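Local coordinates for protein 361aa long hypothetical D-aminopeptidase (Pyrococcus horikoshii, PDB 2DRH) that probably acts as an aminopeptidase of the S58 (DmpA-like) family, releasing residues from the N-terminal ends of peptides, although its own function remains unestablished, at residues A[11-16]-A[312-317]; A[29-34]-A[168-173]; A[48-53]-A[98-103]; A[63-68]-A[287-292]; A[266-271]-A[318-323]. All coordinates share one frame; numbering follows the deposited sequence.

The five contacts fall into three groups. Interactions 2 and 3, with centres 9 Å apart, share the four-stranded mixed sheet, in which strands 28-36 and 48-56 are neighbours, and they touch where Ala172 meets Thr53. Interactions 1 and 5 both use helix 309-328; their centres are 12 Å apart, and both reach a second subunit. Interaction 4 lies on the larger mixed sheet, its centre 26 to 30 Å from those of the others. Along the chain the first segments of interactions 1 to 4 follow in order, and 98-103 then 168-173 close interactions 3 and 2. Next come 266-271, 287-292, 312-317 and 318-323. Early and late parts of the chain are thereby tied into one compact fold.

Interaction 1. Residues A[11-16]-A[312-317]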
# COMPACT_ATOMS: atom_id res chain seq x y z
N GLY A 11 -13.64 13.07 24.56
CA GLY A 11 -14.22 11.77 24.29
C GLY A 11 -15.35 11.43 25.25
O GLY A 11 -15.76 12.26 26.06
N VAL A 12 -15.83 10.19 25.17
CA VAL A 12 -16.92 9.73 26.02
C VAL A 12 -16.55 8.49 26.82
O VAL A 12 -17.31 8.04 27.68
CB VAL A 12 -18.17 9.42 25.18
CG1 VAL A 12 -18.60 10.64 24.39
CG2 VAL A 12 -17.89 8.25 24.24
N PHE A 13 -15.39 7.91 26.52
CA PHE A 13 -14.96 6.72 27.24
C PHE A 13 -14.18 7.13 28.47
O PHE A 13 -13.55 8.19 28.48
CB PHE A 13 -14.10 5.83 26.35
CG PHE A 13 -14.87 5.14 25.26
CD1 PHE A 13 -15.88 4.24 25.56
CD2 PHE A 13 -14.57 5.39 23.92
CE1 PHE A 13 -16.60 3.60 24.55
CE2 PHE A 13 -15.28 4.75 22.91
CZ PHE A 13 -16.30 3.86 23.22
N LYS A 14 -14.23 6.31 29.51
CA LYS A 14 -13.50 6.62 30.73
C LYS A 14 -12.06 6.18 30.59
O LYS A 14 -11.76 5.18 29.94
CB LYS A 14 -14.15 5.92 31.93
CG LYS A 14 -14.18 4.41 31.84
CD LYS A 14 -14.77 3.80 33.11
CE LYS A 14 -14.73 2.27 33.08
NZ LYS A 14 -15.59 1.69 32.00
N PRO A 15 -11.13 6.94 31.18
CA PRO A 15 -9.71 6.59 31.10
C PRO A 15 -9.37 5.44 32.05
O PRO A 15 -10.19 5.03 32.87
CB PRO A 15 -9.02 7.89 31.50
CG PRO A 15 -9.98 8.46 32.51
CD PRO A 15 -11.32 8.24 31.85
N GLY A 16 -8.15 4.92 31.91
CA GLY A 16 -7.71 3.84 32.77
C GLY A 16 -7.27 4.41 34.10
O GLY A 16 -7.25 5.63 34.27
N PHE A 312 -11.90 1.81 17.78
CA PHE A 312 -11.47 2.85 16.84
C PHE A 312 -11.69 4.22 17.49
O PHE A 312 -10.83 5.10 17.41
CB PHE A 312 -12.28 2.80 15.54
CG PHE A 312 -11.96 1.63 14.65
CD1 PHE A 312 -10.91 0.77 14.93
CD2 PHE A 312 -12.72 1.40 13.50
CE1 PHE A 312 -10.61 -0.30 14.08
CE2 PHE A 312 -12.43 0.34 12.65
CZ PHE A 312 -11.37 -0.51 12.94
N LYS A 313 -12.83 4.39 18.14
CA LYS A 313 -13.14 5.66 18.80
C LYS A 313 -12.21 5.90 19.99
O LYS A 313 -11.66 6.99 20.14
CB LYS A 313 -14.60 5.68 19.27
CG LYS A 313 -14.90 6.80 20.26
CD LYS A 313 -16.38 6.87 20.60
CE LYS A 313 -17.18 7.33 19.40
NZ LYS A 313 -16.68 8.65 18.93
N ALA A 314 -12.03 4.87 20.82
CA ALA A 314 -11.17 4.95 21.99
C ALA A 314 -9.74 5.33 21.58
O ALA A 314 -9.05 6.05 22.29
CB ALA A 314 -11.17 3.61 22.74
N THR A 315 -9.31 4.82 20.44
CA THR A 315 -7.97 5.11 19.93
C THR A 315 -7.87 6.60 19.63
O THR A 315 -6.95 7.27 20.11
CB THR A 315 -7.68 4.32 18.63
OG1 THR A 315 -7.72 2.92 18.92
CG2 THR A 315 -6.30 4.69 18.06
N ALA A 316 -8.80 7.12 18.84
CA ALA A 316 -8.81 8.53 18.49
C ALA A 316 -8.84 9.37 19.76
O ALA A 316 -8.16 10.39 19.86
CB ALA A 316 -10.03 8.85 17.62
N GLU A 317 -9.63 8.94 20.74
CA GLU A 317 -9.73 9.67 22.00
C GLU A 317 -8.41 9.69 22.76
O GLU A 317 -7.93 10.75 23.16
CB GLU A 317 -10.80 9.06 22.90
CG GLU A 317 -12.17 9.66 22.73
CD GLU A 317 -13.21 8.96 23.60
OE1 GLU A 317 -12.94 8.73 24.80
OE2 GLU A 317 -14.29 8.65 23.08
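The N-terminal loop 11-16 is fastened across helix 309-328 by one carboxylate, that of Glu317, which accepts two successive main-chain N-H groups. Glu317 OE2 takes Val12 N at 3.0 Å; the bond is nearly straight (165° at the hydrogen), but the donor stands well above the carboxylate plane. Glu317 OE1 receives Phe13 N at 3.1 Å and uses its syn lone pair, the side of the other oxygen. The chain of Glu317 is extended beyond CG, which carries the carboxylate out to the loop, while chi1 (-91°) departs from a staggered value.

The Phe13 ring completes the first shell. Its CE2 lies 3.3 Å from Lys313 CD, and Lys313 CB sits in the ring plane, at the edge. Lys313 bends at chi3 and chi4, and its ammonium makes a cation-pi contact with Tyr272 of the second subunit.

Further out, Arg190 on strand 184-193 forms a salt bridge with Glu317 OE1, which probably helps keep the carboxylate ionised. Lys14 pairs through its backbone with Ile191 of that strand, so the loop is bonded to the sheet as well as to the helix. The Phe13 ring and the Glu317 carboxylate are turned only 24° from each other, with Phe13 CD2 3.4 Å from Glu317 OE2.

Interaction 2. Residues A[29-34]-A[168-173]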
# COMPACT_ATOMS: atom_id res chain seq x y z
N VAL A 29 7.29 1.97 30.13
CA VAL A 29 7.94 3.11 29.48
C VAL A 29 9.13 3.63 30.29
O VAL A 29 9.02 3.84 31.50
CB VAL A 29 6.96 4.30 29.28
CG1 VAL A 29 7.67 5.45 28.61
CG2 VAL A 29 5.77 3.86 28.43
N GLY A 30 10.25 3.84 29.62
CA GLY A 30 11.45 4.34 30.27
C GLY A 30 12.03 5.51 29.50
O GLY A 30 11.95 5.55 28.27
N HIS A 31 12.63 6.46 30.22
CA HIS A 31 13.23 7.65 29.61
C HIS A 31 14.69 7.90 29.99
O HIS A 31 15.16 7.45 31.03
CB HIS A 31 12.49 8.93 30.04
CG HIS A 31 11.05 8.98 29.66
ND1 HIS A 31 10.61 8.85 28.36
CD2 HIS A 31 9.95 9.27 30.40
CE1 HIS A 31 9.31 9.07 28.31
NE2 HIS A 31 8.88 9.32 29.54
N VAL A 32 15.36 8.64 29.12
CA VAL A 32 16.73 9.08 29.33
C VAL A 32 16.70 10.49 28.76
O VAL A 32 16.43 10.68 27.56
CB VAL A 32 17.76 8.21 28.59
CG1 VAL A 32 19.13 8.90 28.57
CG2 VAL A 32 17.89 6.86 29.30
N THR A 33 16.93 11.48 29.63
CA THR A 33 16.87 12.89 29.25
C THR A 33 18.25 13.51 29.20
O THR A 33 19.04 13.36 30.12
CB THR A 33 15.98 13.67 30.25
OG1 THR A 33 14.70 13.04 30.34
CG2 THR A 33 15.80 15.12 29.79
N LEU A 34 18.53 14.23 28.11
CA LEU A 34 19.83 14.86 27.92
C LEU A 34 19.73 16.37 27.74
O LEU A 34 19.32 16.86 26.68
CB LEU A 34 20.52 14.25 26.70
CG LEU A 34 20.65 12.74 26.79
CD1 LEU A 34 21.17 12.17 25.48
CD2 LEU A 34 21.58 12.39 27.97
N GLY A 168 5.96 15.03 29.19
CA GLY A 168 6.45 16.38 28.94
C GLY A 168 7.80 16.37 28.25
O GLY A 168 8.06 15.52 27.40
N ALA A 169 8.67 17.30 28.62
CA ALA A 169 9.99 17.38 27.99
C ALA A 169 10.98 16.42 28.63
O ALA A 169 11.90 16.82 29.35
CB ALA A 169 10.51 18.82 28.07
N VAL A 170 10.80 15.13 28.36
CA VAL A 170 11.67 14.10 28.92
C VAL A 170 11.93 13.05 27.85
O VAL A 170 11.15 12.93 26.89
CB VAL A 170 11.00 13.44 30.16
CG1 VAL A 170 10.85 14.48 31.28
CG2 VAL A 170 9.63 12.89 29.78
N GLY A 171 13.01 12.29 27.99
CA GLY A 171 13.32 11.27 27.01
C GLY A 171 13.37 11.84 25.60
O GLY A 171 14.01 12.87 25.35
N ALA A 172 12.70 11.17 24.66
CA ALA A 172 12.69 11.63 23.28
C ALA A 172 11.96 12.97 23.15
O ALA A 172 12.17 13.71 22.19
CB ALA A 172 12.04 10.58 22.39
N GLY A 173 11.11 13.30 24.11
CA GLY A 173 10.38 14.55 24.04
C GLY A 173 11.17 15.77 24.50
O GLY A 173 10.78 16.91 24.24
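Strand 28-36 runs fully extended past the loop 168-173, whose inverse gamma turn centred on Ala169 and positive phi at Gly171 (54°) bring His31 CA and Gly171 CA to 4.5 Å. The loop thus leans on one of the two outermost strands, within this chain, of the four-stranded sheet. At the closest point the backbones meet in a CA-H...O contact, Gly171 CA to Val32 O at 3.2 Å.

Beside it, Gly171 N donates to Thr33 OG1 at 3.0 Å, almost straight at 170°. Thr33 presents this oxygen with OG1 anti to its own carbonyl carbon. A side chain at Gly171 would run into His31 ND1, so both the phi angle and the close approach suit glycine.

The imidazole is held at both nitrogens, NE2 by the carbonyl of Glu166 and ND1 by the hydroxyl of Thr53, which also takes Ala172 N. These bonds would fix the ring's rotation and probably place a proton on NE2. One face of the ring is thereby turned to Val170 in a CH-pi contact, the methyl CG2 being 3.8 Å from the His31 ring centroid and 22° off its normal. Val170 CG2 occupies the crowded position between its backbone N and carbonyl carbon and sits 3.7 Å from His31 NE2.

Interaction 3. Residues A[48-53]-A[98-103]; sequences VRTGVT and LTNTLS
An antiparallel beta pairing joins strands 48-56 and 96-100, the two inner strands of the four-stranded mixed sheet; the short axes of segments 48-53 and 98-100 lie at 163°, close to antiparallel. Its register is set by the hydrogen-bonded pair Thr53 and Leu98: Thr53 N donates to Leu98 O at 3.1 Å, and Leu98 N returns to Thr53 O at 2.9 Å, both in the carbonyl plane.

Beyond this pair the strands diverge, the distance from Thr50 CA to Asn100 CA reaching 6.9 Å, and side chains span the widening gap. Thr99 OG1 donates to Gly51 O at 3.0 Å, in the carbonyl plane. Asn100 ND2 donates to Thr50 OG1 at 2.9 Å with 161° at the hydrogen, the oxygen lying near the amide plane. Asn100 reaches it with CG in the crowded position between N and the carbonyl carbon (chi1 70°). Thr50 OG1 is also hydrogen-bonded to Asp138 OD2, so one buried hydroxyl serves two partners. A valine here would lack OG1 and would probably cost Asn100 and Asp138 their shared partner, loosening this end of the strand pair.

Val52 and Thr99 run alongside each other in the same direction, Val52 CG2 being 3.9 Å from Thr99 OG1.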
# COMPACT_ATOMS: atom_id res chain seq x y z
N VAL A 48 22.51 20.90 24.17
CA VAL A 48 21.88 19.61 23.96
C VAL A 48 20.55 19.50 24.68
O VAL A 48 20.47 19.67 25.90
CB VAL A 48 22.80 18.45 24.41
CG1 VAL A 48 23.20 18.66 25.85
CG2 VAL A 48 22.08 17.12 24.26
N ARG A 49 19.51 19.20 23.92
CA ARG A 49 18.15 19.05 24.44
C ARG A 49 17.51 17.91 23.66
O ARG A 49 16.68 18.12 22.79
CB ARG A 49 17.37 20.35 24.21
CG ARG A 49 18.01 21.62 24.79
CD ARG A 49 17.79 21.76 26.30
NE ARG A 49 18.20 23.08 26.80
CZ ARG A 49 19.46 23.45 27.00
NH1 ARG A 49 20.46 22.60 26.76
NH2 ARG A 49 19.73 24.67 27.44
N THR A 50 17.92 16.68 23.98
CA THR A 50 17.39 15.52 23.29
C THR A 50 17.26 14.35 24.26
O THR A 50 17.32 14.53 25.47
CB THR A 50 18.30 15.14 22.08
OG1 THR A 50 17.66 14.15 21.28
CG2 THR A 50 19.64 14.60 22.56
N GLY A 51 17.07 13.14 23.74
CA GLY A 51 16.93 11.99 24.62
C GLY A 51 16.42 10.75 23.93
O GLY A 51 16.35 10.70 22.70
N VAL A 52 16.05 9.76 24.73
CA VAL A 52 15.56 8.49 24.23
C VAL A 52 14.41 7.98 25.09
O VAL A 52 14.42 8.12 26.31
CB VAL A 52 16.68 7.42 24.25
CG1 VAL A 52 16.13 6.06 23.82
CG2 VAL A 52 17.81 7.84 23.33
N THR A 53 13.40 7.40 24.45
CA THR A 53 12.25 6.86 25.15
C THR A 53 12.03 5.43 24.64
O THR A 53 12.00 5.19 23.43
CB THR A 53 10.98 7.68 24.89
OG1 THR A 53 11.13 9.00 25.44
CG2 THR A 53 9.77 7.00 25.53
N LEU A 98 12.28 5.57 20.58
CA LEU A 98 12.02 6.87 19.99
C LEU A 98 13.22 7.76 20.33
O LEU A 98 13.77 7.66 21.43
CB LEU A 98 10.75 7.48 20.58
CG LEU A 98 9.52 6.55 20.60
CD1 LEU A 98 8.30 7.33 21.08
CD2 LEU A 98 9.27 5.99 19.22
N THR A 99 13.62 8.59 19.38
CA THR A 99 14.73 9.51 19.59
C THR A 99 14.70 10.59 18.50
O THR A 99 13.70 10.74 17.80
CB THR A 99 16.08 8.78 19.58
OG1 THR A 99 17.10 9.69 20.00
CG2 THR A 99 16.41 8.24 18.19
N ASN A 100 15.78 11.36 18.36
CA ASN A 100 15.77 12.40 17.34
C ASN A 100 16.14 11.83 15.97
O ASN A 100 16.78 10.78 15.87
CB ASN A 100 16.70 13.56 17.72
CG ASN A 100 18.17 13.19 17.66
OD1 ASN A 100 18.73 12.99 16.58
ND2 ASN A 100 18.81 13.09 18.82
N THR A 101 15.74 12.54 14.92
CA THR A 101 15.99 12.10 13.56
C THR A 101 17.39 11.59 13.25
O THR A 101 17.55 10.50 12.70
CB THR A 101 15.67 13.21 12.55
OG1 THR A 101 14.39 13.78 12.87
CG2 THR A 101 15.62 12.65 11.11
N LEU A 102 18.41 12.37 13.61
CA LEU A 102 19.78 11.98 13.31
C LEU A 102 20.41 10.96 14.25
O LEU A 102 21.54 10.53 14.02
CB LEU A 102 20.67 13.22 13.23
CG LEU A 102 20.78 13.92 11.87
CD1 LEU A 102 19.45 13.95 11.16
CD2 LEU A 102 21.31 15.33 12.07
N SER A 103 19.69 10.56 15.30
CA SER A 103 20.22 9.56 16.24
C SER A 103 19.67 8.15 15.97
O SER A 103 19.96 7.22 16.73
CB SER A 103 19.89 9.94 17.68
OG SER A 103 20.60 11.09 18.11

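Interaction 4. Residues A[63-68]-A[287-292]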
# COMPACT_ATOMS: atom_id res chain seq x y z
N TYR A 63 11.62 -10.54 21.59
CA TYR A 63 12.05 -11.24 20.38
C TYR A 63 11.55 -12.69 20.32
O TYR A 63 11.07 -13.16 19.27
CB TYR A 63 13.57 -11.23 20.28
CG TYR A 63 14.11 -11.90 19.04
CD1 TYR A 63 14.02 -11.28 17.80
CD2 TYR A 63 14.73 -13.15 19.12
CE1 TYR A 63 14.54 -11.88 16.65
CE2 TYR A 63 15.25 -13.76 17.98
CZ TYR A 63 15.16 -13.12 16.75
OH TYR A 63 15.71 -13.71 15.63
N LYS A 64 11.67 -13.41 21.43
CA LYS A 64 11.24 -14.80 21.49
C LYS A 64 9.72 -14.87 21.63
O LYS A 64 9.10 -15.83 21.19
CB LYS A 64 11.93 -15.53 22.65
CG LYS A 64 13.44 -15.62 22.46
CD LYS A 64 13.79 -16.43 21.22
CE LYS A 64 15.27 -16.34 20.89
NZ LYS A 64 16.14 -16.70 22.04
N GLU A 65 9.14 -13.85 22.24
CA GLU A 65 7.69 -13.79 22.40
C GLU A 65 7.22 -12.47 21.80
O GLU A 65 7.16 -11.44 22.48
CB GLU A 65 7.28 -13.91 23.87
CG GLU A 65 7.54 -15.30 24.41
CD GLU A 65 6.82 -15.58 25.71
OE1 GLU A 65 7.10 -14.87 26.70
OE2 GLU A 65 5.98 -16.50 25.73
N LYS A 66 6.90 -12.53 20.51
CA LYS A 66 6.46 -11.37 19.74
C LYS A 66 4.99 -11.01 19.96
O LYS A 66 4.19 -11.83 20.44
CB LYS A 66 6.69 -11.66 18.26
CG LYS A 66 8.13 -11.98 17.89
CD LYS A 66 8.17 -12.95 16.71
CE LYS A 66 9.43 -12.82 15.88
NZ LYS A 66 10.70 -12.92 16.65
N VAL A 67 4.63 -9.78 19.63
CA VAL A 67 3.24 -9.35 19.75
C VAL A 67 2.77 -8.99 18.35
O VAL A 67 3.57 -8.53 17.53
CB VAL A 67 3.07 -8.12 20.68
CG1 VAL A 67 3.52 -8.46 22.11
CG2 VAL A 67 3.86 -6.93 20.15
N LEU A 68 1.49 -9.22 18.06
CA LEU A 68 0.96 -8.87 16.75
C LEU A 68 0.89 -7.35 16.68
O LEU A 68 0.60 -6.70 17.68
CB LEU A 68 -0.43 -9.49 16.57
CG LEU A 68 -0.44 -11.03 16.55
CD1 LEU A 68 -1.85 -11.54 16.35
CD2 LEU A 68 0.46 -11.52 15.43
N ALA A 287 -2.60 -9.22 23.56
CA ALA A 287 -3.46 -10.40 23.65
C ALA A 287 -2.91 -11.69 23.04
O ALA A 287 -3.18 -12.78 23.55
CB ALA A 287 -4.82 -10.08 23.06
N ASN A 288 -2.15 -11.58 21.95
CA ASN A 288 -1.60 -12.76 21.29
C ASN A 288 -0.08 -12.73 21.18
O ASN A 288 0.48 -11.97 20.39
CB ASN A 288 -2.18 -12.93 19.89
CG ASN A 288 -3.62 -13.40 19.90
OD1 ASN A 288 -3.91 -14.57 20.17
ND2 ASN A 288 -4.54 -12.49 19.60
N ARG A 289 0.59 -13.57 21.97
CA ARG A 289 2.04 -13.63 21.91
C ARG A 289 2.45 -14.68 20.88
O ARG A 289 1.92 -15.79 20.87
CB ARG A 289 2.64 -13.97 23.28
CG ARG A 289 2.58 -12.81 24.27
CD ARG A 289 3.43 -13.09 25.51
NE ARG A 289 3.28 -12.06 26.53
CZ ARG A 289 3.97 -12.02 27.66
NH1 ARG A 289 4.88 -12.96 27.93
NH2 ARG A 289 3.76 -11.05 28.54
N ILE A 290 3.39 -14.31 20.02
CA ILE A 290 3.87 -15.20 18.97
C ILE A 290 5.26 -15.71 19.32
O ILE A 290 6.20 -14.93 19.44
CB ILE A 290 3.94 -14.45 17.61
CG1 ILE A 290 2.71 -13.55 17.44
CG2 ILE A 290 4.05 -15.44 16.47
CD1 ILE A 290 1.38 -14.29 17.50
N LYS A 291 5.40 -17.02 19.48
CA LYS A 291 6.69 -17.62 19.82
C LYS A 291 7.57 -17.72 18.58
O LYS A 291 7.20 -18.32 17.58
CB LYS A 291 6.50 -19.01 20.44
CG LYS A 291 5.73 -19.02 21.75
CD LYS A 291 5.80 -20.39 22.41
CE LYS A 291 5.04 -20.41 23.73
NZ LYS A 291 5.17 -21.71 24.43
N HIS A 292 8.76 -17.13 18.67
CA HIS A 292 9.74 -17.12 17.59
C HIS A 292 9.93 -18.47 16.89
O HIS A 292 10.00 -18.54 15.67
CB HIS A 292 11.10 -16.65 18.13
CG HIS A 292 12.14 -16.44 17.08
ND1 HIS A 292 12.11 -15.38 16.20
CD2 HIS A 292 13.24 -17.17 16.76
CE1 HIS A 292 13.14 -15.46 15.38
NE2 HIS A 292 13.85 -16.53 15.70
O HOH W 1 -0.75 -9.82 19.92
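The rings of Tyr63 and His292 overlap obliquely, their planes at 34° and their centroids 4.4 Å apart, with Tyr63 CE2 above the centre of the imidazole. Lys66 approaches the same histidine at its edge: Lys66 NZ donates to His292 ND1 at 2.9 Å, close to the ring plane. The same ammonium donates to Tyr63 O at 2.7 Å and forms a salt bridge with Glu93, so three partners grip it. Since ND1 is the acceptor, the imidazole is probably neutral with its proton on NE2, which is hydrogen-bonded to Thr126 OG1. The lysine chain bends at chi2 and chi4, which sets NZ over one face of the phenol ring, toward its rim; the phenol OH is itself bonded to Ser128 O.

The antiparallel backbone sets these groups in register. His292 N meets Lys64 O, and Lys66 and Ile290 form a hydrogen-bonded pair, with Ile290 N only 2.6 Å from Lys66 O. On the face that carries Lys66 and Ile290, Leu68 crosses Ile290 at about a right angle, Leu68 CD2 lying 3.6 Å from Ile290 CD1. On the other face Glu65 OE1 and Arg289 NH1 make a weakly bonded salt bridge, the carboxylate and guanidinium planes 88° apart. Where the strands part, a water accepts from Leu68 N and Asn288 N and donates to Asn288 O.

Strand 288-291 follows a corner at Ala287, after strand 278-285, and both pair with strand 65-73. Strand 91-92 also pairs with 65-73, its Thr91 touching Leu68 and Ile290, while Ile300 of strand 298-302 packs on Leu68 and Asn288.

Interaction 5. Residues A[266-271]-A[318-323]; sequences LARTGG and AVEEAI
Leu266 O accepts three bonds at the C-terminal end of helix 252-268: Thr269 OG1 at 2.9 Å, on a lone pair and in the carbonyl plane, Thr269 N at 3.1 Å and Gly271 N at 3.1 Å. The last belongs to a Schellman motif, in which Gly270 leaves the helix with phi of 106°.

This helix end packs against helix 309-328. Thr269 holds OG1 in the crowded position between N and the carbonyl carbon, which turns the hydroxyl back to Leu266 and the methyl outward, Thr269 CG2 lying 3.5 Å from Glu320 CG. Ile323 CD1 lies 3.7 Å from Leu266 CA.

The polar link is a salt bridge. Arg268 NE donates to Glu320 OE1 at 2.9 Å, in the guanidinium plane, with the two flat groups 48° apart. A water closes the second side, accepting from Arg268 NH2 at 2.7 Å and donating to Glu320 OE2. An alanine in place of Arg268 would remove the guanidinium, and with it the weak bond from NH1 to Ala267 O of the second subunit, and would probably leave the Glu320 carboxylate poorly neutralised. The pairing of opposite charges, one link direct and one through water, is consistent with an ionised carboxylate held between the two helices close to the subunit boundary.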
# COMPACT_ATOMS: atom_id res chain seq x y z
N LEU A 266 -5.27 13.05 16.08
CA LEU A 266 -4.29 14.04 15.67
C LEU A 266 -4.98 15.23 15.01
O LEU A 266 -4.78 16.37 15.40
CB LEU A 266 -3.29 13.41 14.69
CG LEU A 266 -2.26 14.29 13.96
CD1 LEU A 266 -1.43 15.07 14.96
CD2 LEU A 266 -1.36 13.42 13.08
N ALA A 267 -5.81 14.95 14.01
CA ALA A 267 -6.54 15.98 13.28
C ALA A 267 -7.38 16.89 14.17
O ALA A 267 -7.48 18.09 13.93
CB ALA A 267 -7.42 15.33 12.23
N ARG A 268 -7.99 16.29 15.19
CA ARG A 268 -8.85 17.01 16.12
C ARG A 268 -8.13 18.02 17.02
O ARG A 268 -8.76 18.91 17.56
CB ARG A 268 -9.66 16.01 16.95
CG ARG A 268 -10.77 15.32 16.14
CD ARG A 268 -11.54 14.26 16.94
NE ARG A 268 -12.33 14.82 18.03
CZ ARG A 268 -13.56 15.31 17.90
NH1 ARG A 268 -14.16 15.33 16.71
NH2 ARG A 268 -14.20 15.79 18.96
N THR A 269 -6.81 17.89 17.18
CA THR A 269 -6.07 18.84 17.98
C THR A 269 -5.46 19.92 17.08
O THR A 269 -4.78 20.83 17.56
CB THR A 269 -4.90 18.18 18.77
OG1 THR A 269 -3.93 17.67 17.85
CG2 THR A 269 -5.42 17.04 19.65
N GLY A 270 -5.72 19.83 15.77
CA GLY A 270 -5.16 20.80 14.84
C GLY A 270 -4.01 20.26 14.01
O GLY A 270 -3.22 21.03 13.44
N GLY A 271 -3.90 18.93 13.94
CA GLY A 271 -2.85 18.31 13.16
C GLY A 271 -3.28 18.13 11.71
O GLY A 271 -4.20 17.35 11.42
N ALA A 318 -7.82 8.52 22.96
CA ALA A 318 -6.56 8.41 23.67
C ALA A 318 -5.49 9.28 23.01
O ALA A 318 -4.72 9.94 23.70
CB ALA A 318 -6.10 6.96 23.70
N VAL A 319 -5.44 9.28 21.68
CA VAL A 319 -4.46 10.08 20.96
C VAL A 319 -4.71 11.57 21.17
O VAL A 319 -3.79 12.31 21.48
CB VAL A 319 -4.46 9.77 19.45
CG1 VAL A 319 -3.62 10.83 18.68
CG2 VAL A 319 -3.87 8.38 19.21
N GLU A 320 -5.95 12.01 21.00
CA GLU A 320 -6.26 13.43 21.16
C GLU A 320 -5.85 13.94 22.54
O GLU A 320 -5.19 14.98 22.65
CB GLU A 320 -7.75 13.71 20.93
CG GLU A 320 -8.10 15.20 20.97
CD GLU A 320 -9.58 15.49 20.69
OE1 GLU A 320 -10.24 14.65 20.03
OE2 GLU A 320 -10.07 16.55 21.12
N GLU A 321 -6.23 13.23 23.60
CA GLU A 321 -5.86 13.68 24.92
C GLU A 321 -4.36 13.56 25.13
O GLU A 321 -3.74 14.45 25.72
CB GLU A 321 -6.60 12.89 26.01
CG GLU A 321 -6.64 13.64 27.35
CD GLU A 321 -6.93 12.75 28.56
OE1 GLU A 321 -7.90 11.97 28.52
OE2 GLU A 321 -6.18 12.85 29.55
N ALA A 322 -3.77 12.47 24.64
CA ALA A 322 -2.33 12.26 24.79
C ALA A 322 -1.54 13.43 24.21
O ALA A 322 -0.51 13.83 24.77
CB ALA A 322 -1.91 10.96 24.13
N ILE A 323 -2.01 13.98 23.10
CA ILE A 323 -1.34 15.11 22.47
C ILE A 323 -1.43 16.32 23.39
O ILE A 323 -0.43 16.98 23.67
CB ILE A 323 -1.96 15.45 21.10
CG1 ILE A 323 -1.67 14.32 20.11
CG2 ILE A 323 -1.40 16.79 20.59
CD1 ILE A 323 -2.36 14.48 18.76
O HOH W 2 -12.66 16.32 21.10